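Local coordinates for pectate lyase (Bacillus, PDB 3VMV), which probably cleaves pectate (polygalacturonate) by lyase chemistry, as a parallel beta-helix enzyme of polysaccharide lyase family 1, at residues A[65-70]-A[96-101]; A[136-141]-A[320-325]; A[230-235]-A[267-272]. All blocks are in the same frame, centred on the assembly; numbering follows the deposited sequence.

Contact 1. Residues A[65-70]-A[96-101]; sequences LIDVKN and GIRLSN. With SO4 (sulfate ion), chain B.
Asp-67 and Arg-98 lie side by side, point the same way and form a salt bridge, with Arg-98 NH1 3.0 Å from Asp-67 OD1. The oxygen sits close to the guanidinium plane. The nitrogen, in contrast, meets the carboxylate from above, 49° out of its plane. A water bridges the same pair: it donates to Asp-67 OD1 at 2.6 Å and accepts from Arg-98 NE. Arg-98 also forms a salt bridge with Glu-119. The guanidinium donates as well to a sulfate, probably from the crystallisation liquor, through NH1 to O2 and NH2 to O3, the latter at 2.7 Å. One face of the guanidinium carries Leu-65, whose CD2 lies 3.8 Å from Arg-98 NH2, toward the rim. Lys-69 bends at chi3 (-71°), which turns CE to 3.4 Å from Ser-100 OG. That hydroxyl bonds to Asp-127. Lys-69 NZ ends 3.4 Å from Arg-98 NH1, two like charges close together.

Behind these side chains is a parallel strand pair. Ile-66 and Val-68 each use both N and O, bonding to Gly-96 and Arg-98, and to Arg-98 and Ser-100. The strands lie on successive coils of the right-handed parallel beta-helix. The other face of the pair carries Ile-66, Val-68, Ile-97 and Leu-99. Val-68 CB packs tightly on Leu-99 CD2 at 3.5 Å, and helix 28-40 covers Ile-66 and Val-68 through Ile-31 and Ile-35.

An alanine in place of Arg-98 would probably leave Asp-67 and Glu-119 without this positive mate and uncover the methyls of Leu-65. Two acids and one anion share Arg-98, and they are likely to ease its repulsion with Lys-69 at this partly exposed, anion-accepting spot.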
ATOM      1  N   LEU A  65      -4.236   6.337 -16.322  1.00 12.82           N
ATOM      2  CA  LEU A  65      -4.259   6.266 -14.856  1.00 13.05           C
ATOM      3  C   LEU A  65      -4.840   7.574 -14.356  1.00 14.54           C
ATOM      4  O   LEU A  65      -5.005   8.495 -15.143  1.00 13.58           O
ATOM      5  CB  LEU A  65      -2.853   6.020 -14.287  1.00 12.48           C
ATOM      6  CG  LEU A  65      -1.690   6.892 -14.746  1.00 13.59           C
ATOM      7  CD1 LEU A  65      -1.761   8.292 -14.121  1.00 16.95           C
ATOM      8  CD2 LEU A  65      -0.374   6.229 -14.375  1.00 16.52           C
ATOM      9  N   ILE A  66      -5.215   7.625 -13.077  1.00 12.02           N
ATOM     10  CA  ILE A  66      -5.700   8.851 -12.454  1.00 12.59           C
ATOM     11  C   ILE A  66      -4.475   9.522 -11.862  1.00 13.43           C
ATOM     12  O   ILE A  66      -3.846   8.994 -10.940  1.00 14.43           O
ATOM     13  CB  ILE A  66      -6.727   8.509 -11.348  1.00 13.74           C
ATOM     14  CG1 ILE A  66      -7.935   7.781 -11.962  1.00 14.31           C
ATOM     15  CG2 ILE A  66      -7.166   9.793 -10.630  1.00 17.98           C
ATOM     16  CD1 ILE A  66      -8.691   8.587 -13.019  1.00 15.14           C
ATOM     17  N   ASP A  67      -4.107  10.656 -12.435  1.00 14.21           N
ATOM     18  CA  ASP A  67      -2.818  11.302 -12.224  1.00 14.48           C
ATOM     19  C   ASP A  67      -2.968  12.370 -11.142  1.00 14.42           C
ATOM     20  O   ASP A  67      -3.312  13.532 -11.420  1.00 16.50           O
ATOM     21  CB  ASP A  67      -2.407  11.919 -13.578  1.00 14.63           C
ATOM     22  CG  ASP A  67      -0.890  12.064 -13.805  1.00 23.91           C
ATOM     23  OD1 ASP A  67      -0.075  11.612 -13.022  1.00 24.49           O
ATOM     24  OD2 ASP A  67      -0.538  12.684 -14.837  1.00 33.50           O
ATOM     25  N   VAL A  68      -2.648  11.988  -9.908  1.00 14.08           N
ATOM     26  CA  VAL A  68      -2.579  12.947  -8.780  1.00 11.24           C
ATOM     27  C   VAL A  68      -1.214  13.609  -8.796  1.00 12.09           C
ATOM     28  O   VAL A  68      -0.271  13.198  -8.117  1.00 12.98           O
ATOM     29  CB  VAL A  68      -2.920  12.286  -7.425  1.00 13.05           C
ATOM     30  CG1 VAL A  68      -2.955  13.359  -6.317  1.00 15.35           C
ATOM     31  CG2 VAL A  68      -4.255  11.553  -7.527  1.00 16.11           C
ATOM     32  N   LYS A  69      -1.098  14.620  -9.666  1.00 12.52           N
ATOM     33  CA  LYS A  69       0.150  15.267 -10.013  1.00 16.18           C
ATOM     34  C   LYS A  69      -0.216  16.686 -10.367  1.00 16.25           C
ATOM     35  O   LYS A  69      -1.260  16.944 -10.966  1.00 16.02           O
ATOM     36  CB  LYS A  69       0.769  14.596 -11.251  1.00 17.60           C
ATOM     37  CG  LYS A  69       2.160  15.107 -11.575  1.00 18.39           C
ATOM     38  CD  LYS A  69       2.659  14.542 -12.910  1.00 21.86           C
ATOM     39  CE  LYS A  69       2.983  13.047 -12.764  1.00 23.34           C
ATOM     40  NZ  LYS A  69       3.792  12.606 -13.930  1.00 22.97           N
ATOM     41  N   ASN A  70       0.667  17.601 -10.010  1.00 14.40           N
ATOM     42  CA  ASN A  70       0.478  18.981 -10.375  1.00 15.76           C
ATOM     43  C   ASN A  70       0.427  19.090 -11.889  1.00 19.68           C
ATOM     44  O   ASN A  70       1.146  18.387 -12.595  1.00 21.25           O
ATOM     45  CB  ASN A  70       1.674  19.788  -9.850  1.00 19.64           C
ATOM     46  CG  ASN A  70       1.434  21.288  -9.948  1.00 18.15           C
ATOM     47  OD1 ASN A  70       1.491  21.867 -11.022  1.00 21.28           O
ATOM     48  ND2 ASN A  70       1.150  21.905  -8.818  1.00 21.96           N
ATOM     49  N   GLY A  96      -5.845   2.591 -12.276  1.00 11.26           N
ATOM     50  CA  GLY A  96      -5.277   2.887 -10.978  1.00 11.80           C
ATOM     51  C   GLY A  96      -4.965   4.343 -10.767  1.00 13.30           C
ATOM     52  O   GLY A  96      -5.147   5.194 -11.646  1.00 13.36           O
ATOM     53  N   ILE A  97      -4.567   4.639  -9.538  1.00 10.14           N
ATOM     54  CA  ILE A  97      -4.201   5.996  -9.132  1.00 10.61           C
ATOM     55  C   ILE A  97      -2.707   6.128  -8.958  1.00 11.67           C
ATOM     56  O   ILE A  97      -2.071   5.230  -8.416  1.00 11.24           O
ATOM     57  CB  ILE A  97      -4.866   6.308  -7.763  1.00 11.11           C
ATOM     58  CG1 ILE A  97      -6.387   6.240  -7.925  1.00 11.35           C
ATOM     59  CG2 ILE A  97      -4.450   7.711  -7.288  1.00 14.94           C
ATOM     60  CD1 ILE A  97      -7.179   6.314  -6.553  1.00 12.84           C
ATOM     61  N   ARG A  98      -2.131   7.241  -9.419  1.00 11.20           N
ATOM     62  CA  ARG A  98      -0.723   7.518  -9.187  1.00 10.38           C
ATOM     63  C   ARG A  98      -0.584   8.806  -8.415  1.00 11.15           C
ATOM     64  O   ARG A  98      -1.126   9.832  -8.814  1.00 13.10           O
ATOM     65  CB  ARG A  98       0.109   7.576 -10.478  1.00 11.36           C
ATOM     66  CG  ARG A  98       1.599   7.826 -10.221  1.00 13.99           C
ATOM     67  CD  ARG A  98       2.406   7.732 -11.521  1.00 13.44           C
ATOM     68  NE  ARG A  98       1.991   8.791 -12.435  1.00 16.03           N
ATOM     69  CZ  ARG A  98       2.330   8.838 -13.734  1.00 15.28           C
ATOM     70  NH1 ARG A  98       1.929   9.866 -14.468  1.00 17.84           N
ATOM     71  NH2 ARG A  98       3.043   7.863 -14.286  1.00 13.25           N
ATOM     72  N   LEU A  99       0.175   8.758  -7.334  1.00 10.59           N
ATOM     73  CA  LEU A  99       0.498   9.977  -6.594  1.00 11.31           C
ATOM     74  C   LEU A  99       1.912  10.384  -6.905  1.00 11.61           C
ATOM     75  O   LEU A  99       2.849   9.611  -6.630  1.00 11.04           O
ATOM     76  CB  LEU A  99       0.330   9.742  -5.091  1.00 13.30           C
ATOM     77  CG  LEU A  99      -0.999   9.175  -4.548  1.00 19.68           C
ATOM     78  CD1 LEU A  99      -0.944   9.212  -2.989  1.00 17.90           C
ATOM     79  CD2 LEU A  99      -2.234   9.823  -5.063  1.00 19.59           C
ATOM     80  N   SER A 100       2.118  11.583  -7.429  1.00 11.43           N
ATOM     81  CA  SER A 100       3.456  12.021  -7.825  1.00 13.66           C
ATOM     82  C   SER A 100       3.750  13.382  -7.182  1.00 14.25           C
ATOM     83  O   SER A 100       3.019  14.350  -7.403  1.00 14.13           O
ATOM     84  CB  SER A 100       3.520  12.105  -9.354  1.00 17.00           C
ATOM     85  OG  SER A 100       4.682  12.792  -9.776  1.00 19.33           O
ATOM     86  N   ASN A 101       4.790  13.420  -6.362  1.00 14.73           N
ATOM     87  CA  ASN A 101       5.104  14.591  -5.532  1.00 12.66           C
ATOM     88  C   ASN A 101       3.844  15.152  -4.871  1.00 13.12           C
ATOM     89  O   ASN A 101       3.544  16.339  -4.900  1.00 14.93           O
ATOM     90  CB  ASN A 101       5.861  15.662  -6.326  1.00 14.94           C
ATOM     91  CG  ASN A 101       6.690  16.576  -5.422  1.00 14.01           C
ATOM     92  OD1 ASN A 101       6.845  16.342  -4.233  1.00 19.22           O
ATOM     93  ND2 ASN A 101       7.249  17.652  -6.033  1.00 21.16           N
TER
HETATM   94  S   SO4 B 401       3.026   8.413 -17.907  1.00 28.43           S
HETATM   95  O1  SO4 B 401       1.747   7.828 -18.284  1.00 36.13           O
HETATM   96  O2  SO4 B 401       2.848   9.744 -17.371  1.00 19.63           O
HETATM   97  O3  SO4 B 401       3.663   7.552 -16.913  1.00 29.24           O
HETATM   98  O4  SO4 B 401       3.872   8.534 -19.082  1.00 35.25           O
HETATM   99  O   HOH W   1       0.919  11.074 -10.686  1.00 21.96           O
HETATM  100  O   HOH W   2       2.987  16.847  -8.627  1.00 17.31           O

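Contact 2. Residues A[136-141]-A[320-325]; sequences HNEFYS and SGVGVI
Ile-325 lays its CG2 methyl over the centre of one face of the His-136 imidazole, a CH-pi contact. The modelled spacing is shorter than such a contact allows, so its exact closeness is doubtful. The edge of the same ring meets Gly-321 O, which lies in the ring plane 3.3 Å from His-136 CD2. His-136 also stacks with Trp-169. The other tight point is Glu-138. Its CG is anti to the carbonyl carbon (chi1 -63°), and the chain beyond runs extended toward the loop. Val-322 N donates to Glu-138 OE2 at 2.9 Å, on the anti side of the carboxylate and 23° out of its plane. Gly-321 CA is 3.4 Å from Glu-138 OE2. A CB at this glycine would clash with that oxygen and press on the carbonyl O of Ser-320.

Segment 320-325 follows helix 309-319, and the contact holds this C-terminal tail to the outside of the parallel beta-helix, beside strand 138-140. Both Val-322 methyls touch segment 136-141: CG1 is 3.7 Å from His-136 O, and CG2 is 3.4 Å from Glu-138 OE2. Strand 111-113 adds Ser-111 to the surroundings of Val-322.

Packing is looser toward solvent. Exposed Val-324 crosses His-136 at about a right angle, with Val-324 CB 3.9 Å from His-136 CD2. Its CG1 comes no nearer than 4.1 Å to His-136 NE2.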
ATOM      1  N   HIS A 136      -8.903   1.477   4.365  1.00  8.67           N
ATOM      2  CA  HIS A 136     -10.236   0.920   4.146  1.00  9.58           C
ATOM      3  C   HIS A 136     -10.600   0.753   2.676  1.00  9.73           C
ATOM      4  O   HIS A 136     -11.729   0.963   2.277  1.00 10.48           O
ATOM      5  CB  HIS A 136     -11.317   1.718   4.909  1.00 10.56           C
ATOM      6  CG  HIS A 136     -11.471   1.300   6.341  1.00 10.19           C
ATOM      7  ND1 HIS A 136     -10.924   2.014   7.385  1.00 10.66           N
ATOM      8  CD2 HIS A 136     -12.071   0.215   6.895  1.00 11.92           C
ATOM      9  CE1 HIS A 136     -11.249   1.426   8.531  1.00 12.88           C
ATOM     10  NE2 HIS A 136     -11.924   0.320   8.261  1.00 13.70           N
ATOM     11  N   ASN A 137      -9.609   0.320   1.898  1.00  9.80           N
ATOM     12  CA  ASN A 137      -9.817   0.011   0.493  1.00  9.80           C
ATOM     13  C   ASN A 137      -9.747  -1.492   0.235  1.00 10.13           C
ATOM     14  O   ASN A 137      -9.404  -2.274   1.128  1.00 10.25           O
ATOM     15  CB  ASN A 137      -8.746   0.684  -0.329  1.00  9.83           C
ATOM     16  CG  ASN A 137      -8.595   2.169  -0.003  1.00 10.07           C
ATOM     17  OD1 ASN A 137      -7.505   2.621   0.488  1.00 13.11           O
ATOM     18  ND2 ASN A 137      -9.597   2.933  -0.292  1.00  6.84           N
ATOM     19  N   GLU A 138     -10.016  -1.875  -1.014  1.00 11.18           N
ATOM     20  CA  GLU A 138      -9.848  -3.264  -1.434  1.00 10.73           C
ATOM     21  C   GLU A 138      -9.131  -3.239  -2.757  1.00  9.68           C
ATOM     22  O   GLU A 138      -9.494  -2.485  -3.641  1.00 10.59           O
ATOM     23  CB  GLU A 138     -11.187  -4.002  -1.547  1.00 11.05           C
ATOM     24  CG  GLU A 138     -11.857  -4.066  -0.179  1.00 12.06           C
ATOM     25  CD  GLU A 138     -13.114  -4.903  -0.104  1.00 16.54           C
ATOM     26  OE1 GLU A 138     -13.360  -5.779  -0.971  1.00 20.34           O
ATOM     27  OE2 GLU A 138     -13.883  -4.724   0.871  1.00 14.15           O
ATOM     28  N   PHE A 139      -8.135  -4.111  -2.872  1.00  8.97           N
ATOM     29  CA  PHE A 139      -7.274  -4.174  -4.049  1.00  9.82           C
ATOM     30  C   PHE A 139      -7.175  -5.604  -4.478  1.00 11.12           C
ATOM     31  O   PHE A 139      -6.911  -6.479  -3.634  1.00 10.56           O
ATOM     32  CB  PHE A 139      -5.866  -3.675  -3.722  1.00  9.16           C
ATOM     33  CG  PHE A 139      -5.832  -2.315  -3.042  1.00  9.59           C
ATOM     34  CD1 PHE A 139      -6.220  -1.173  -3.730  1.00  9.34           C
ATOM     35  CD2 PHE A 139      -5.369  -2.193  -1.741  1.00 10.21           C
ATOM     36  CE1 PHE A 139      -6.201   0.092  -3.130  1.00 11.06           C
ATOM     37  CE2 PHE A 139      -5.317  -0.929  -1.128  1.00 10.19           C
ATOM     38  CZ  PHE A 139      -5.732   0.215  -1.810  1.00  9.25           C
ATOM     39  N   TYR A 140      -7.319  -5.893  -5.772  1.00 10.03           N
ATOM     40  CA  TYR A 140      -7.268  -7.296  -6.184  1.00  9.57           C
ATOM     41  C   TYR A 140      -7.068  -7.402  -7.692  1.00 10.23           C
ATOM     42  O   TYR A 140      -7.278  -6.415  -8.406  1.00 11.07           O
ATOM     43  CB  TYR A 140      -8.530  -8.054  -5.733  1.00 11.10           C
ATOM     44  CG  TYR A 140      -9.859  -7.458  -6.114  1.00 11.42           C
ATOM     45  CD1 TYR A 140     -10.542  -7.889  -7.262  1.00 12.01           C
ATOM     46  CD2 TYR A 140     -10.454  -6.488  -5.312  1.00 14.30           C
ATOM     47  CE1 TYR A 140     -11.781  -7.394  -7.574  1.00 13.97           C
ATOM     48  CE2 TYR A 140     -11.710  -5.961  -5.640  1.00 15.48           C
ATOM     49  CZ  TYR A 140     -12.355  -6.434  -6.770  1.00 12.91           C
ATOM     50  OH  TYR A 140     -13.588  -5.940  -7.172  1.00 20.38           O
ATOM     51  N   SER A 141      -6.689  -8.583  -8.162  1.00  9.89           N
ATOM     52  CA  SER A 141      -6.735  -8.861  -9.608  1.00 10.61           C
ATOM     53  C   SER A 141      -7.098 -10.331  -9.763  1.00 13.41           C
ATOM     54  O   SER A 141      -8.235 -10.682  -9.427  1.00 14.34           O
ATOM     55  CB  SER A 141      -5.457  -8.429 -10.360  1.00 10.63           C
ATOM     56  OG  SER A 141      -4.321  -9.190 -10.021  1.00 11.35           O
ATOM     57  N   SER A 320     -11.995  -4.600   8.000  1.00 12.26           N
ATOM     58  CA  SER A 320     -11.197  -4.181   6.843  1.00  9.11           C
ATOM     59  C   SER A 320     -12.056  -4.011   5.585  1.00 10.36           C
ATOM     60  O   SER A 320     -13.140  -4.555   5.471  1.00 13.95           O
ATOM     61  CB  SER A 320     -10.011  -5.135   6.615  1.00 10.99           C
ATOM     62  OG  SER A 320     -10.459  -6.426   6.234  1.00 13.33           O
ATOM     63  N   GLY A 321     -11.517  -3.262   4.632  1.00 10.84           N
ATOM     64  CA  GLY A 321     -12.151  -3.107   3.333  1.00 10.15           C
ATOM     65  C   GLY A 321     -13.218  -2.026   3.254  1.00 11.00           C
ATOM     66  O   GLY A 321     -13.319  -1.139   4.129  1.00 13.10           O
ATOM     67  N   VAL A 322     -13.982  -2.077   2.158  1.00 11.21           N
ATOM     68  CA  VAL A 322     -14.935  -1.015   1.827  1.00 10.47           C
ATOM     69  C   VAL A 322     -16.282  -1.213   2.495  1.00 11.40           C
ATOM     70  O   VAL A 322     -16.614  -2.326   2.942  1.00 13.19           O
ATOM     71  CB  VAL A 322     -15.115  -0.881   0.291  1.00 12.75           C
ATOM     72  CG1 VAL A 322     -13.784  -0.522  -0.355  1.00 12.77           C
ATOM     73  CG2 VAL A 322     -15.715  -2.173  -0.322  1.00 15.92           C
ATOM     74  N   GLY A 323     -17.078  -0.141   2.494  1.00 12.94           N
ATOM     75  CA  GLY A 323     -18.412  -0.166   3.072  1.00 13.19           C
ATOM     76  C   GLY A 323     -18.432  -0.157   4.591  1.00 13.88           C
ATOM     77  O   GLY A 323     -19.480  -0.461   5.182  1.00 17.84           O
ATOM     78  N   VAL A 324     -17.305   0.151   5.230  1.00 14.46           N
ATOM     79  CA  VAL A 324     -17.204   0.144   6.697  1.00 14.75           C
ATOM     80  C   VAL A 324     -17.215   1.571   7.254  1.00 20.49           C
ATOM     81  O   VAL A 324     -17.984   1.874   8.179  1.00 22.49           O
ATOM     82  CB  VAL A 324     -15.928  -0.595   7.156  1.00 15.55           C
ATOM     83  CG1 VAL A 324     -15.876  -0.636   8.680  1.00 18.16           C
ATOM     84  CG2 VAL A 324     -15.938  -2.024   6.593  1.00 16.23           C
ATOM     85  N   ILE A 325     -16.376   2.436   6.688  1.00 19.99           N
ATOM     86  CA  ILE A 325     -16.162   3.790   7.218  1.00 22.30           C
ATOM     87  C   ILE A 325     -17.045   4.871   6.600  1.00 30.52           C
ATOM     88  O   ILE A 325     -17.155   5.960   7.164  1.00 31.59           O
ATOM     89  CB  ILE A 325     -14.677   4.250   7.089  1.00 45.34           C
ATOM     90  CG1 ILE A 325     -14.228   4.316   5.628  1.00 40.98           C
ATOM     91  CG2 ILE A 325     -13.766   3.348   7.870  1.00 47.97           C
ATOM     92  CD1 ILE A 325     -14.465   5.663   4.987  1.00 45.18           C
TER

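Contact 3. Residues A[230-235]-A[267-272]; sequences AINSRV and WFYGSP. With SO4 (sulfate ion), chain C.
Asn-232 and Phe-268 are joined by two hydrogen bonds. Phe-268 N donates to Asn-232 OD1, and Asn-232 ND2 donates to Phe-268 O, each pair of atoms 2.9 Å apart. Each donor stands 44° above the carbonyl plane it meets. Asn-232 CG is anti to its backbone N (chi1 -175°), and the amide beyond it is held by both bonds. Arg-234 makes the second set of hydrogen bonds. It grips Ser-271 OG side-on, through NE at 2.8 Å and NH1 at 3.2 Å, with the oxygen in the guanidinium plane. The hydroxyl also bonds to Asp-185. Trp-267 NE1 donates to Gly-270 O, which ties the indole to its own loop. The Tyr-269 hydroxyl bonds to Asp-228 and Thr-229.

Two rings touch strand side chains. Trp-267 CD1 is 3.6 Å from Arg-234 CG, where the two side chains cross at about a right angle. Tyr-269 CD2 is 3.5 Å from Asn-232 ND2, with ring and amide planes 80° apart.

The apolar contact is Val-235 CG1 against Pro-272 CD, 3.7 Å apart.

Together these bonds pin the loop before strand 276-280 against strand 231-234 of the parallel beta-helix. Arg-234 also donates to a sulfate, probably from the crystallisation liquor, from NH1 to O1 and from NH2 to O4, the latter at 2.8 Å. Arg-212 lies close by with like charge. The paired arginines would probably favour an anion here, and Ser-271 links Arg-234 to the acid Asp-185.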
ATOM      1  N   ALA A 230       6.052 -13.900   1.844  1.00 11.57           N
ATOM      2  CA  ALA A 230       5.371 -12.671   2.232  1.00 11.01           C
ATOM      3  C   ALA A 230       6.319 -11.502   2.386  1.00 10.66           C
ATOM      4  O   ALA A 230       6.672 -10.857   1.395  1.00 10.50           O
ATOM      5  CB  ALA A 230       4.557 -12.905   3.546  1.00 11.31           C
ATOM      6  N   ILE A 231       6.783 -11.228   3.590  1.00  9.95           N
ATOM      7  CA  ILE A 231       7.671 -10.048   3.802  1.00  9.22           C
ATOM      8  C   ILE A 231       9.103 -10.330   3.339  1.00 10.08           C
ATOM      9  O   ILE A 231       9.736 -11.278   3.814  1.00 12.33           O
ATOM     10  CB  ILE A 231       7.700  -9.715   5.290  1.00  9.06           C
ATOM     11  CG1 ILE A 231       6.292  -9.472   5.826  1.00 10.17           C
ATOM     12  CG2 ILE A 231       8.595  -8.468   5.542  1.00  9.57           C
ATOM     13  CD1 ILE A 231       6.230  -9.460   7.349  1.00 11.15           C
ATOM     14  N   ASN A 232       9.595  -9.528   2.376  1.00 10.56           N
ATOM     15  CA  ASN A 232      10.906  -9.748   1.815  1.00  9.60           C
ATOM     16  C   ASN A 232      11.723  -8.514   2.122  1.00 10.96           C
ATOM     17  O   ASN A 232      11.505  -7.486   1.522  1.00 13.45           O
ATOM     18  CB  ASN A 232      10.785  -9.956   0.309  1.00 10.42           C
ATOM     19  CG  ASN A 232      12.126 -10.307  -0.342  1.00 10.14           C
ATOM     20  OD1 ASN A 232      13.150 -10.444   0.332  1.00 12.02           O
ATOM     21  ND2 ASN A 232      12.112 -10.502  -1.681  1.00 12.15           N
ATOM     22  N   SER A 233      12.662  -8.642   3.067  1.00 10.25           N
ATOM     23  CA  SER A 233      13.438  -7.508   3.523  1.00  9.78           C
ATOM     24  C   SER A 233      14.830  -7.539   2.920  1.00  9.89           C
ATOM     25  O   SER A 233      15.595  -8.493   3.161  1.00 12.58           O
ATOM     26  CB  SER A 233      13.509  -7.546   5.064  1.00 11.68           C
ATOM     27  OG  SER A 233      14.131  -6.380   5.585  1.00 11.38           O
ATOM     28  N   ARG A 234      15.150  -6.486   2.150  1.00 10.47           N
ATOM     29  CA  ARG A 234      16.330  -6.452   1.290  1.00 12.12           C
ATOM     30  C   ARG A 234      17.172  -5.217   1.534  1.00 10.97           C
ATOM     31  O   ARG A 234      16.637  -4.165   1.899  1.00 11.92           O
ATOM     32  CB  ARG A 234      15.867  -6.452  -0.193  1.00 11.93           C
ATOM     33  CG  ARG A 234      15.315  -7.825  -0.616  1.00 15.46           C
ATOM     34  CD  ARG A 234      14.325  -7.755  -1.759  1.00 17.98           C
ATOM     35  NE  ARG A 234      15.009  -7.592  -3.041  1.00 15.68           N
ATOM     36  CZ  ARG A 234      14.544  -8.091  -4.175  1.00 15.11           C
ATOM     37  NH1 ARG A 234      15.235  -7.888  -5.289  1.00 13.30           N
ATOM     38  NH2 ARG A 234      13.404  -8.810  -4.199  1.00 14.85           N
ATOM     39  N   VAL A 235      18.474  -5.336   1.246  1.00 11.85           N
ATOM     40  CA  VAL A 235      19.434  -4.200   1.236  1.00 13.88           C
ATOM     41  C   VAL A 235      19.225  -3.226   2.377  1.00 13.12           C
ATOM     42  O   VAL A 235      19.014  -2.019   2.200  1.00 14.60           O
ATOM     43  CB  VAL A 235      19.547  -3.426  -0.126  1.00 14.81           C
ATOM     44  CG1 VAL A 235      20.336  -4.261  -1.127  1.00 21.27           C
ATOM     45  CG2 VAL A 235      18.213  -3.029  -0.700  1.00 12.81           C
ATOM     46  N   TRP A 267      14.778 -13.007   3.325  1.00 12.64           N
ATOM     47  CA  TRP A 267      15.422 -12.320   2.213  1.00 12.14           C
ATOM     48  C   TRP A 267      15.333 -13.281   1.041  1.00 10.85           C
ATOM     49  O   TRP A 267      15.857 -14.394   1.140  1.00 12.96           O
ATOM     50  CB  TRP A 267      16.894 -12.045   2.569  1.00 12.23           C
ATOM     51  CG  TRP A 267      17.683 -11.521   1.381  1.00 12.97           C
ATOM     52  CD1 TRP A 267      17.185 -10.753   0.357  1.00 17.13           C
ATOM     53  CD2 TRP A 267      19.079 -11.707   1.104  1.00 13.14           C
ATOM     54  NE1 TRP A 267      18.180 -10.467  -0.536  1.00 15.53           N
ATOM     55  CE2 TRP A 267      19.353 -11.026  -0.100  1.00 13.44           C
ATOM     56  CE3 TRP A 267      20.117 -12.382   1.746  1.00 15.22           C
ATOM     57  CZ2 TRP A 267      20.620 -11.018  -0.679  1.00 15.75           C
ATOM     58  CZ3 TRP A 267      21.374 -12.365   1.178  1.00 16.98           C
ATOM     59  CH2 TRP A 267      21.615 -11.677  -0.022  1.00 16.84           C
ATOM     60  N   PHE A 268      14.669 -12.837  -0.031  1.00 12.85           N
ATOM     61  CA  PHE A 268      14.358 -13.700  -1.176  1.00 12.67           C
ATOM     62  C   PHE A 268      14.637 -13.011  -2.508  1.00 12.70           C
ATOM     63  O   PHE A 268      14.560 -11.783  -2.623  1.00 13.66           O
ATOM     64  CB  PHE A 268      12.872 -14.074  -1.143  1.00 15.21           C
ATOM     65  CG  PHE A 268      12.399 -14.555   0.201  1.00 13.42           C
ATOM     66  CD1 PHE A 268      12.836 -15.780   0.704  1.00 13.08           C
ATOM     67  CD2 PHE A 268      11.539 -13.789   0.956  1.00 13.82           C
ATOM     68  CE1 PHE A 268      12.364 -16.223   1.949  1.00 13.70           C
ATOM     69  CE2 PHE A 268      11.078 -14.240   2.202  1.00 13.75           C
ATOM     70  CZ  PHE A 268      11.500 -15.436   2.689  1.00 14.63           C
ATOM     71  N   TYR A 269      14.968 -13.840  -3.502  1.00 13.87           N
ATOM     72  CA  TYR A 269      14.875 -13.501  -4.948  1.00 13.67           C
ATOM     73  C   TYR A 269      16.018 -12.660  -5.507  1.00 17.06           C
ATOM     74  O   TYR A 269      16.452 -12.889  -6.631  1.00 19.96           O
ATOM     75  CB  TYR A 269      13.575 -12.760  -5.320  1.00 15.26           C
ATOM     76  CG  TYR A 269      12.286 -13.417  -4.849  1.00 15.56           C
ATOM     77  CD1 TYR A 269      12.082 -14.782  -4.957  1.00 16.02           C
ATOM     78  CD2 TYR A 269      11.282 -12.639  -4.316  1.00 14.11           C
ATOM     79  CE1 TYR A 269      10.884 -15.362  -4.522  1.00 16.93           C
ATOM     80  CE2 TYR A 269      10.090 -13.196  -3.862  1.00 16.71           C
ATOM     81  CZ  TYR A 269       9.894 -14.552  -3.978  1.00 15.70           C
ATOM     82  OH  TYR A 269       8.690 -15.102  -3.562  1.00 14.45           O
ATOM     83  N   GLY A 270      16.478 -11.664  -4.771  1.00 15.45           N
ATOM     84  CA  GLY A 270      17.470 -10.768  -5.335  1.00 17.14           C
ATOM     85  C   GLY A 270      17.885  -9.623  -4.435  1.00 17.88           C
ATOM     86  O   GLY A 270      17.576  -9.625  -3.244  1.00 15.57           O
ATOM     87  N   SER A 271      18.564  -8.632  -5.036  1.00 16.77           N
ATOM     88  CA  SER A 271      19.350  -7.577  -4.338  1.00 16.19           C
ATOM     89  C   SER A 271      20.664  -8.156  -3.792  1.00 16.94           C
ATOM     90  O   SER A 271      20.779  -9.350  -3.562  1.00 17.26           O
ATOM     91  CB  SER A 271      18.562  -6.878  -3.211  1.00 15.09           C
ATOM     92  OG  SER A 271      17.389  -6.215  -3.685  1.00 14.05           O
ATOM     93  N   PRO A 272      21.658  -7.287  -3.606  1.00 15.00           N
ATOM     94  CA  PRO A 272      22.974  -7.840  -3.281  1.00 16.69           C
ATOM     95  C   PRO A 272      23.144  -8.238  -1.824  1.00 16.06           C
ATOM     96  O   PRO A 272      24.081  -8.988  -1.516  1.00 17.82           O
ATOM     97  CB  PRO A 272      23.946  -6.713  -3.661  1.00 20.00           C
ATOM     98  CG  PRO A 272      23.122  -5.487  -3.819  1.00 21.97           C
ATOM     99  CD  PRO A 272      21.714  -5.925  -4.158  1.00 16.58           C
TER
HETATM  100  S   SO4 C 402      12.422  -9.125  -7.783  1.00 29.14           S
HETATM  101  O1  SO4 C 402      13.691  -8.368  -7.648  1.00 32.29           O
HETATM  102  O2  SO4 C 402      11.352  -8.191  -8.145  1.00 30.11           O
HETATM  103  O3  SO4 C 402      12.583 -10.156  -8.809  1.00 39.49           O
HETATM  104  O4  SO4 C 402      12.055  -9.755  -6.502  1.00 20.97           O

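The three contacts sit on different parts of one parallel beta-helix and do not touch. Contacts 1 and 2 have centres 20 Å apart and nearest atoms about 7 Å apart. Contact 3 lies 28 Å, centre to centre, from each of the others, and is on the opposite side of the chain's centre from contact 2. In sequence, contact 1 closes first; contact 3 then falls between the two segments of contact 2. Contacts 1 and 3 each offer an arginine to a sulfate, but at separate places, since their nearest atoms are about 21 Å apart. Contact 2 has no sulfate among its atoms.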